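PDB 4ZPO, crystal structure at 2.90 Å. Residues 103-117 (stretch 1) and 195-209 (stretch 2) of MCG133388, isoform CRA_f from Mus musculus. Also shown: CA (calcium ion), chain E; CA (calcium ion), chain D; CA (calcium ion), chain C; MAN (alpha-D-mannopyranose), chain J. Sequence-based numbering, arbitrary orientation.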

ATOM      1  N   SER A 103      -9.790 -10.236  -3.902  1.00 71.20           N
ATOM      2  CA  SER A 103      -9.420  -9.446  -5.068  1.00 74.26           C
ATOM      3  C   SER A 103      -9.235  -7.966  -4.741  1.00 70.21           C
ATOM      4  O   SER A 103     -10.035  -7.370  -4.019  1.00 71.39           O
ATOM      5  CB  SER A 103     -10.482  -9.603  -6.163  1.00 73.89           C
ATOM      6  OG  SER A 103     -10.162  -8.828  -7.304  1.00 81.22           O
ATOM      7  N   PHE A 104      -8.173  -7.379  -5.284  1.00 66.09           N
ATOM      8  CA  PHE A 104      -7.944  -5.945  -5.164  1.00 65.64           C
ATOM      9  C   PHE A 104      -8.274  -5.249  -6.477  1.00 65.42           C
ATOM     10  O   PHE A 104      -8.171  -5.847  -7.548  1.00 61.16           O
ATOM     11  CB  PHE A 104      -6.496  -5.654  -4.759  1.00 59.73           C
ATOM     12  CG  PHE A 104      -6.210  -5.904  -3.306  1.00 56.94           C
ATOM     13  CD1 PHE A 104      -6.588  -4.980  -2.345  1.00 48.92           C
ATOM     14  CD2 PHE A 104      -5.558  -7.057  -2.902  1.00 54.24           C
ATOM     15  CE1 PHE A 104      -6.327  -5.204  -1.007  1.00 51.56           C
ATOM     16  CE2 PHE A 104      -5.293  -7.287  -1.566  1.00 51.97           C
ATOM     17  CZ  PHE A 104      -5.677  -6.357  -0.617  1.00 53.27           C
ATOM     18  N   ALA A 105      -8.676  -3.984  -6.386  1.00 66.63           N
ATOM     19  CA  ALA A 105      -9.006  -3.199  -7.569  1.00 68.79           C
ATOM     20  C   ALA A 105      -7.780  -3.016  -8.457  1.00 73.78           C
ATOM     21  O   ALA A 105      -7.873  -3.077  -9.682  1.00 73.33           O
ATOM     22  CB  ALA A 105      -9.577  -1.850  -7.167  1.00 73.03           C
ATOM     23  N   THR A 106      -6.632  -2.795  -7.826  1.00 77.24           N
ATOM     24  CA  THR A 106      -5.380  -2.613  -8.547  1.00 81.93           C
ATOM     25  C   THR A 106      -4.267  -3.446  -7.916  1.00 81.73           C
ATOM     26  O   THR A 106      -4.145  -3.505  -6.692  1.00 84.30           O
ATOM     27  CB  THR A 106      -4.962  -1.128  -8.582  1.00 94.63           C
ATOM     28  OG1 THR A 106      -3.600  -1.022  -9.015  1.00101.50           O
ATOM     29  CG2 THR A 106      -5.098  -0.497  -7.202  1.00 97.70           C
ATOM     30  N   PRO A 107      -3.453  -4.103  -8.755  1.00 80.09           N
ATOM     31  CA  PRO A 107      -2.362  -4.961  -8.278  1.00 78.58           C
ATOM     32  C   PRO A 107      -1.258  -4.184  -7.565  1.00 84.26           C
ATOM     33  O   PRO A 107      -0.535  -4.760  -6.752  1.00 87.56           O
ATOM     34  CB  PRO A 107      -1.831  -5.602  -9.565  1.00 75.69           C
ATOM     35  CG  PRO A 107      -2.213  -4.651 -10.646  1.00 78.35           C
ATOM     36  CD  PRO A 107      -3.536  -4.083 -10.226  1.00 78.92           C
ATOM     37  N   ASP A 108      -1.132  -2.896  -7.866  1.00 88.46           N
ATOM     38  CA  ASP A 108      -0.099  -2.070  -7.249  1.00 92.41           C
ATOM     39  C   ASP A 108      -0.644  -0.725  -6.771  1.00 92.25           C
ATOM     40  O   ASP A 108      -1.578  -0.175  -7.355  1.00 95.69           O
ATOM     41  CB  ASP A 108       1.063  -1.855  -8.223  1.00 97.83           C
ATOM     42  CG  ASP A 108       0.596  -1.627  -9.649  1.00105.98           C
ATOM     43  OD1 ASP A 108      -0.500  -1.060  -9.838  1.00111.58           O
ATOM     44  OD2 ASP A 108       1.327  -2.021 -10.582  1.00108.03           O
ATOM     45  N   ARG A 109      -0.049  -0.207  -5.702  1.00 89.61           N
ATOM     46  CA  ARG A 109      -0.479   1.050  -5.099  1.00 89.96           C
ATOM     47  C   ARG A 109       0.720   1.938  -4.776  1.00 88.89           C
ATOM     48  O   ARG A 109       1.686   1.487  -4.162  1.00 87.32           O
ATOM     49  CB  ARG A 109      -1.293   0.779  -3.830  1.00 94.78           C
ATOM     50  CG  ARG A 109      -1.540   2.007  -2.967  1.00101.98           C
ATOM     51  CD  ARG A 109      -2.658   2.872  -3.522  1.00111.95           C
ATOM     52  NE  ARG A 109      -2.769   4.142  -2.807  1.00120.80           N
ATOM     53  CZ  ARG A 109      -3.405   4.298  -1.650  1.00125.29           C
ATOM     54  NH1 ARG A 109      -3.991   3.261  -1.066  1.00126.38           N
ATOM     55  NH2 ARG A 109      -3.453   5.492  -1.076  1.00126.71           N
ATOM     56  N   GLU A 110       0.656   3.199  -5.192  1.00 92.18           N
ATOM     57  CA  GLU A 110       1.736   4.143  -4.927  1.00 93.73           C
ATOM     58  C   GLU A 110       1.343   5.156  -3.856  1.00 92.59           C
ATOM     59  O   GLU A 110       0.230   5.682  -3.864  1.00 94.02           O
ATOM     60  CB  GLU A 110       2.145   4.870  -6.210  1.00 96.19           C
ATOM     61  CG  GLU A 110       3.193   5.952  -6.001  1.00 96.05           C
ATOM     62  CD  GLU A 110       3.651   6.585  -7.300  1.00 98.95           C
ATOM     63  OE1 GLU A 110       3.775   5.857  -8.307  1.00 97.79           O
ATOM     64  OE2 GLU A 110       3.883   7.814  -7.313  1.00101.25           O
ATOM     65  N   MET A 111       2.264   5.422  -2.935  1.00 91.27           N
ATOM     66  CA  MET A 111       2.030   6.392  -1.872  1.00 89.49           C
ATOM     67  C   MET A 111       3.165   7.405  -1.766  1.00 85.80           C
ATOM     68  O   MET A 111       4.313   7.044  -1.511  1.00 83.99           O
ATOM     69  CB  MET A 111       1.846   5.683  -0.530  1.00 90.89           C
ATOM     70  CG  MET A 111       0.437   5.182  -0.285  1.00 89.56           C
ATOM     71  SD  MET A 111       0.228   4.510   1.374  1.00 86.26           S
ATOM     72  CE  MET A 111      -1.553   4.581   1.530  1.00 99.15           C
ATOM     73  N   ARG A 112       2.830   8.676  -1.962  1.00 85.96           N
ATOM     74  CA  ARG A 112       3.798   9.752  -1.811  1.00 78.26           C
ATOM     75  C   ARG A 112       3.706  10.348  -0.412  1.00 78.84           C
ATOM     76  O   ARG A 112       2.897  11.241  -0.161  1.00 83.65           O
ATOM     77  CB  ARG A 112       3.572  10.835  -2.867  1.00 75.03           C
ATOM     78  CG  ARG A 112       3.553  10.315  -4.293  1.00 79.58           C
ATOM     79  CD  ARG A 112       4.591  11.015  -5.151  1.00 87.46           C
ATOM     80  NE  ARG A 112       4.531  10.576  -6.542  1.00 97.02           N
ATOM     81  CZ  ARG A 112       5.345  11.011  -7.498  1.00106.37           C
ATOM     82  NH1 ARG A 112       6.289  11.900  -7.216  1.00108.88           N
ATOM     83  NH2 ARG A 112       5.216  10.556  -8.738  1.00109.36           N
ATOM     84  N   ILE A 113       4.535   9.844   0.496  1.00 77.73           N
ATOM     85  CA  ILE A 113       4.528  10.304   1.880  1.00 76.63           C
ATOM     86  C   ILE A 113       5.708  11.226   2.167  1.00 77.23           C
ATOM     87  O   ILE A 113       6.854  10.897   1.859  1.00 75.64           O
ATOM     88  CB  ILE A 113       4.559   9.118   2.863  1.00 72.32           C
ATOM     89  CG1 ILE A 113       3.346   8.214   2.642  1.00 71.39           C
ATOM     90  CG2 ILE A 113       4.598   9.616   4.302  1.00 70.77           C
ATOM     91  CD1 ILE A 113       3.297   7.020   3.572  1.00 70.90           C
ATOM     92  N   SER A 114       5.416  12.382   2.756  1.00 78.51           N
ATOM     93  CA  SER A 114       6.449  13.345   3.117  1.00 76.40           C
ATOM     94  C   SER A 114       7.398  12.775   4.166  1.00 74.63           C
ATOM     95  O   SER A 114       7.011  11.941   4.982  1.00 73.36           O
ATOM     96  CB  SER A 114       5.817  14.640   3.633  1.00 76.24           C
ATOM     97  OG  SER A 114       6.806  15.527   4.128  1.00 71.35           O
ATOM     98  N   GLU A 115       8.643  13.235   4.135  1.00 79.62           N
ATOM     99  CA  GLU A 115       9.657  12.787   5.079  1.00 87.19           C
ATOM    100  C   GLU A 115       9.362  13.304   6.486  1.00 90.23           C
ATOM    101  O   GLU A 115       9.872  12.778   7.473  1.00 90.47           O
ATOM    102  CB  GLU A 115      11.041  13.250   4.623  1.00 94.96           C
ATOM    103  CG  GLU A 115      12.201  12.617   5.361  1.00 94.59           C
ATOM    104  CD  GLU A 115      13.537  13.110   4.853  1.00 92.81           C
ATOM    105  OE1 GLU A 115      13.547  13.982   3.956  1.00 89.19           O
ATOM    106  OE2 GLU A 115      14.578  12.631   5.349  1.00 96.75           O
ATOM    107  N   SER A 116       8.532  14.339   6.564  1.00 91.53           N
ATOM    108  CA  SER A 116       8.183  14.949   7.842  1.00 90.97           C
ATOM    109  C   SER A 116       6.889  14.374   8.412  1.00 91.94           C
ATOM    110  O   SER A 116       6.237  15.005   9.245  1.00 94.49           O
ATOM    111  CB  SER A 116       8.054  16.465   7.687  1.00 91.89           C
ATOM    112  OG  SER A 116       7.046  16.795   6.747  1.00 92.93           O
ATOM    113  N   ALA A 117       6.519  13.181   7.959  1.00 87.51           N
ATOM    114  CA  ALA A 117       5.318  12.520   8.456  1.00 83.49           C
ATOM    115  C   ALA A 117       5.528  12.027   9.883  1.00 84.20           C
ATOM    116  O   ALA A 117       6.406  11.204  10.142  1.00 86.08           O
ATOM    117  CB  ALA A 117       4.927  11.368   7.545  1.00 82.55           C
ATOM    118  N   GLY A 195      -4.983 -12.799  -1.768  1.00 61.16           N
ATOM    119  CA  GLY A 195      -4.665 -11.913  -2.874  1.00 57.06           C
ATOM    120  C   GLY A 195      -3.812 -10.775  -2.343  1.00 60.73           C
ATOM    121  O   GLY A 195      -3.941 -10.392  -1.179  1.00 65.86           O
ATOM    122  N   THR A 196      -2.937 -10.233  -3.185  1.00 63.87           N
ATOM    123  CA  THR A 196      -1.985  -9.225  -2.725  1.00 67.88           C
ATOM    124  C   THR A 196      -2.146  -7.875  -3.412  1.00 72.91           C
ATOM    125  O   THR A 196      -2.824  -7.754  -4.434  1.00 77.40           O
ATOM    126  CB  THR A 196      -0.531  -9.693  -2.933  1.00 68.65           C
ATOM    127  OG1 THR A 196      -0.328 -10.025  -4.314  1.00 90.61           O
ATOM    128  CG2 THR A 196      -0.232 -10.912  -2.072  1.00 59.44           C
ATOM    129  N   SER A 197      -1.509  -6.865  -2.830  1.00 74.08           N
ATOM    130  CA  SER A 197      -1.455  -5.532  -3.409  1.00 75.31           C
ATOM    131  C   SER A 197      -0.110  -4.903  -3.062  1.00 73.39           C
ATOM    132  O   SER A 197       0.204  -4.704  -1.889  1.00 73.29           O
ATOM    133  CB  SER A 197      -2.608  -4.665  -2.903  1.00 78.18           C
ATOM    134  OG  SER A 197      -2.651  -3.425  -3.585  1.00 84.68           O
ATOM    135  N   LEU A 198       0.687  -4.609  -4.083  1.00 75.64           N
ATOM    136  CA  LEU A 198       2.046  -4.117  -3.877  1.00 76.92           C
ATOM    137  C   LEU A 198       2.068  -2.613  -3.612  1.00 73.45           C
ATOM    138  O   LEU A 198       1.883  -1.809  -4.526  1.00 70.27           O
ATOM    139  CB  LEU A 198       2.921  -4.461  -5.088  1.00 77.44           C
ATOM    140  CG  LEU A 198       4.444  -4.408  -4.933  1.00 79.79           C
ATOM    141  CD1 LEU A 198       4.991  -3.010  -5.192  1.00 81.83           C
ATOM    142  CD2 LEU A 198       4.860  -4.903  -3.555  1.00 79.67           C
ATOM    143  N   ILE A 199       2.305  -2.242  -2.358  1.00 69.49           N
ATOM    144  CA  ILE A 199       2.367  -0.839  -1.970  1.00 72.23           C
ATOM    145  C   ILE A 199       3.802  -0.325  -1.978  1.00 74.62           C
ATOM    146  O   ILE A 199       4.652  -0.821  -1.237  1.00 74.95           O
ATOM    147  CB  ILE A 199       1.768  -0.612  -0.569  1.00 74.81           C
ATOM    148  CG1 ILE A 199       0.361  -1.203  -0.487  1.00 77.69           C
ATOM    149  CG2 ILE A 199       1.754   0.873  -0.231  1.00 74.13           C
ATOM    150  CD1 ILE A 199      -0.207  -1.221   0.913  1.00 78.58           C
ATOM    151  N   SER A 200       4.070   0.669  -2.820  1.00 71.22           N
ATOM    152  CA  SER A 200       5.394   1.274  -2.882  1.00 70.43           C
ATOM    153  C   SER A 200       5.356   2.695  -2.332  1.00 72.75           C
ATOM    154  O   SER A 200       4.849   3.611  -2.981  1.00 74.33           O
ATOM    155  CB  SER A 200       5.927   1.274  -4.316  1.00 70.28           C
ATOM    156  OG  SER A 200       5.156   2.121  -5.148  1.00 73.30           O
ATOM    157  N   VAL A 201       5.895   2.873  -1.130  1.00 73.57           N
ATOM    158  CA  VAL A 201       5.911   4.180  -0.483  1.00 71.21           C
ATOM    159  C   VAL A 201       7.047   5.047  -1.013  1.00 74.94           C
ATOM    160  O   VAL A 201       8.220   4.690  -0.897  1.00 78.83           O
ATOM    161  CB  VAL A 201       6.051   4.051   1.047  1.00 68.86           C
ATOM    162  CG1 VAL A 201       6.158   5.426   1.687  1.00 73.84           C
ATOM    163  CG2 VAL A 201       4.879   3.277   1.624  1.00 64.30           C
ATOM    164  N   ILE A 202       6.692   6.188  -1.595  1.00 75.23           N
ATOM    165  CA  ILE A 202       7.684   7.140  -2.078  1.00 72.68           C
ATOM    166  C   ILE A 202       7.914   8.230  -1.040  1.00 68.09           C
ATOM    167  O   ILE A 202       7.028   9.041  -0.776  1.00 71.37           O
ATOM    168  CB  ILE A 202       7.255   7.792  -3.406  1.00 69.22           C
ATOM    169  CG1 ILE A 202       6.748   6.733  -4.388  1.00 62.25           C
ATOM    170  CG2 ILE A 202       8.407   8.586  -4.006  1.00 61.56           C
ATOM    171  CD1 ILE A 202       7.799   5.732  -4.800  1.00 61.11           C
ATOM    172  N   VAL A 203       9.103   8.242  -0.447  1.00 67.52           N
ATOM    173  CA  VAL A 203       9.435   9.244   0.558  1.00 67.73           C
ATOM    174  C   VAL A 203       9.834  10.561  -0.100  1.00 67.11           C
ATOM    175  O   VAL A 203      10.901  10.668  -0.703  1.00 68.21           O
ATOM    176  CB  VAL A 203      10.575   8.774   1.478  1.00 58.59           C
ATOM    177  CG1 VAL A 203      10.922   9.860   2.485  1.00 65.85           C
ATOM    178  CG2 VAL A 203      10.185   7.492   2.192  1.00 67.52           C
ATOM    179  N   LEU A 204       8.963  11.559   0.016  1.00 63.46           N
ATOM    180  CA  LEU A 204       9.233  12.884  -0.529  1.00 62.30           C
ATOM    181  C   LEU A 204      10.244  13.615   0.346  1.00 69.44           C
ATOM    182  O   LEU A 204      10.266  13.431   1.562  1.00 69.12           O
ATOM    183  CB  LEU A 204       7.941  13.693  -0.645  1.00 62.79           C
ATOM    184  CG  LEU A 204       6.864  13.094  -1.552  1.00 69.64           C
ATOM    185  CD1 LEU A 204       5.607  13.952  -1.542  1.00 69.10           C
ATOM    186  CD2 LEU A 204       7.391  12.928  -2.970  1.00 71.84           C
ATOM    187  N   ASP A 205      11.073  14.449  -0.273  1.00 69.96           N
ATOM    188  CA  ASP A 205      12.159  15.111   0.441  1.00 76.29           C
ATOM    189  C   ASP A 205      11.683  16.278   1.301  1.00 81.08           C
ATOM    190  O   ASP A 205      10.786  17.029   0.916  1.00 83.15           O
ATOM    191  CB  ASP A 205      13.219  15.605  -0.544  1.00 81.90           C
ATOM    192  CG  ASP A 205      14.459  16.130   0.154  1.00 85.56           C
ATOM    193  OD1 ASP A 205      14.892  15.507   1.146  1.00 82.64           O
ATOM    194  OD2 ASP A 205      14.996  17.169  -0.284  1.00 91.85           O
ATOM    195  N   VAL A 206      12.298  16.412   2.472  1.00 82.05           N
ATOM    196  CA  VAL A 206      12.083  17.549   3.357  1.00 78.46           C
ATOM    197  C   VAL A 206      13.444  18.051   3.819  1.00 82.28           C
ATOM    198  O   VAL A 206      14.325  17.250   4.122  1.00 87.49           O
ATOM    199  CB  VAL A 206      11.211  17.174   4.577  1.00 75.47           C
ATOM    200  CG1 VAL A 206      11.201  18.293   5.607  1.00 70.41           C
ATOM    201  CG2 VAL A 206       9.793  16.838   4.137  1.00 75.78           C
ATOM    202  N   ASN A 207      13.630  19.367   3.852  1.00 94.52           N
ATOM    203  CA  ASN A 207      14.900  19.926   4.302  1.00 80.03           C
ATOM    204  C   ASN A 207      15.136  19.638   5.781  1.00 86.40           C
ATOM    205  O   ASN A 207      14.859  20.475   6.640  1.00 78.31           O
ATOM    206  CB  ASN A 207      14.949  21.433   4.045  1.00 80.36           C
ATOM    207  CG  ASN A 207      16.365  21.979   4.055  1.00 86.62           C
ATOM    208  OD1 ASN A 207      17.242  21.464   4.750  1.00 89.88           O
ATOM    209  ND2 ASN A 207      16.596  23.030   3.279  1.00 86.88           N
ATOM    210  N   ASP A 208      15.652  18.446   6.070  1.00 80.87           N
ATOM    211  CA  ASP A 208      15.926  18.043   7.446  1.00 79.35           C
ATOM    212  C   ASP A 208      17.420  17.831   7.662  1.00 75.13           C
ATOM    213  O   ASP A 208      17.832  17.084   8.549  1.00 76.24           O
ATOM    214  CB  ASP A 208      15.153  16.768   7.800  1.00 76.55           C
ATOM    215  CG  ASP A 208      15.646  15.553   7.034  1.00 76.33           C
ATOM    216  OD1 ASP A 208      15.228  15.366   5.876  1.00 78.47           O
ATOM    217  OD2 ASP A 208      16.452  14.781   7.595  1.00103.47           O
ATOM    218  N   ASN A 209      18.229  18.490   6.840  1.00 77.10           N
ATOM    219  CA  ASN A 209      19.678  18.416   6.977  1.00 79.73           C
ATOM    220  C   ASN A 209      20.337  19.767   6.745  1.00 82.56           C
ATOM    221  O   ASN A 209      19.918  20.535   5.881  1.00 85.85           O
ATOM    222  CB  ASN A 209      20.258  17.381   6.012  1.00 79.48           C
ATOM    223  CG  ASN A 209      20.147  15.964   6.539  1.00 78.37           C
ATOM    224  OD1 ASN A 209      19.122  15.304   6.372  1.00 81.80           O
ATOM    225  ND2 ASN A 209      21.210  15.489   7.177  1.00 73.90           N
TER
HETATM  226 CA    CA E 403      15.810  15.339   3.449  1.00 66.78          CA
HETATM  227 CA    CA D 402      15.206  12.697   7.748  1.00 89.31          CA
HETATM  228 CA    CA C 401      19.759  20.698   3.451  1.00 75.49          CA
HETATM  229  C1  MAN J 410       0.654  -9.136  -4.875  1.00 63.46           C
HETATM  230  C2  MAN J 410       0.459  -9.154  -6.408  1.00 69.69           C
HETATM  231  C3  MAN J 410       1.063 -10.427  -7.022  1.00 77.03           C
HETATM  232  C4  MAN J 410       2.472 -10.708  -6.476  1.00 87.43           C
HETATM  233  C5  MAN J 410       2.434 -10.741  -4.943  1.00 89.84           C
HETATM  234  C6  MAN J 410       3.794 -10.976  -4.317  1.00 96.52           C
HETATM  235  O2  MAN J 410       1.126  -8.056  -7.039  1.00 66.31           O
HETATM  236  O3  MAN J 410       1.096 -10.360  -8.444  1.00 75.23           O
HETATM  237  O4  MAN J 410       2.935 -11.959  -6.964  1.00 91.46           O
HETATM  238  O5  MAN J 410       1.958  -9.467  -4.475  1.00 81.46           O
HETATM  239  O6  MAN J 410       4.272  -9.731  -3.814  1.00101.09           O

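Strands 108-114 and 195-204 run side by side in the same direction, their axes 23° apart and 4.5 Å at closest approach. The register is unbroken: seven parallel bridges join Asp108-Leu198 through Ser114-Leu204, with CA-CA separations from 4.5 Å (Asp108 CA to Leu198 CA) to 5.2 Å (Ile113 CA to Val203 CA). In parallel pairing one residue's N and O reach two different partners, and the hydrogen bonds follow that pattern. Leu198 N donates to Pro107 O (2.9 Å, 171° at hydrogen), and Arg109 N to Leu198 O (2.8 Å, 170°). The ladder continues through Ser200 N to Arg109 O (2.9 Å), Met111 N to Ser200 O (3.2 Å), Ile202 N to Met111 O (2.5 Å, a notably short value at 2.90 Å resolution), Ile113 N to Ile202 O (2.9 Å, bent to 136°) and Leu204 N to Ile113 O (2.9 Å). It ends with a weak bond from Glu115 N to Leu204 O (3.0 Å, 124°). CA-H...O contacts supplement it, such as Ile199 CA to Arg109 O at 3.3 Å.

Side chains alternate across the sheet. On the face carrying Arg109, Met111 and Ile113, apolar contacts form with the second strand: Ile113 CD1 lies 3.8 Å from Val201 CG1, and Met111 SD 4.3 Å from Ile199 CG2. The other face is more mixed. There Arg112 NE and Glu110 OE2, 2.9 Å apart, form a salt bridge within one strand, while Glu110 CG rests 4.0 Å from Ile202 CG1 and Arg112 CB 4.0 Å from Leu204 CD1.

Before the first strand, Phe104 supplies an aromatic contact. Ser197 CB sits 3.8 Å from the Phe104 ring centroid and only 10° off its normal, placing a CH group over the ring face. Gly195 O approaches the ring edge, 3.4 Å from Phe104 CE2. Nearby, Ser197 OG gives a weak hydrogen bond to Thr106 O (3.4 Å). Thr196 points its CB away from the first stretch, and its OG1 is bonded covalently to mannose C1 (1.4 Å).

At the opposite end, calcium joins the stretches. Glu115 OE1 (2.7 Å), Asp205 OD1, Val206 O and Asp208 OD1 (each 2.5 Å) bind the chain E calcium, CA; Glu115 OE2 (2.5 Å) and Asp208 OD2 (2.4 Å) bind the chain D calcium, CA. The Glu115 and Asp208 carboxylates therefore bridge the two ions, whose positive charge offsets the repulsion expected where Glu115 OE2 and Asp208 OD1 come within 2.9 Å. Glu115 OE1 also accepts a hydrogen bond from Val206 N (3.1 Å, 154°), tying this carboxylate to the backbone as well as the metal.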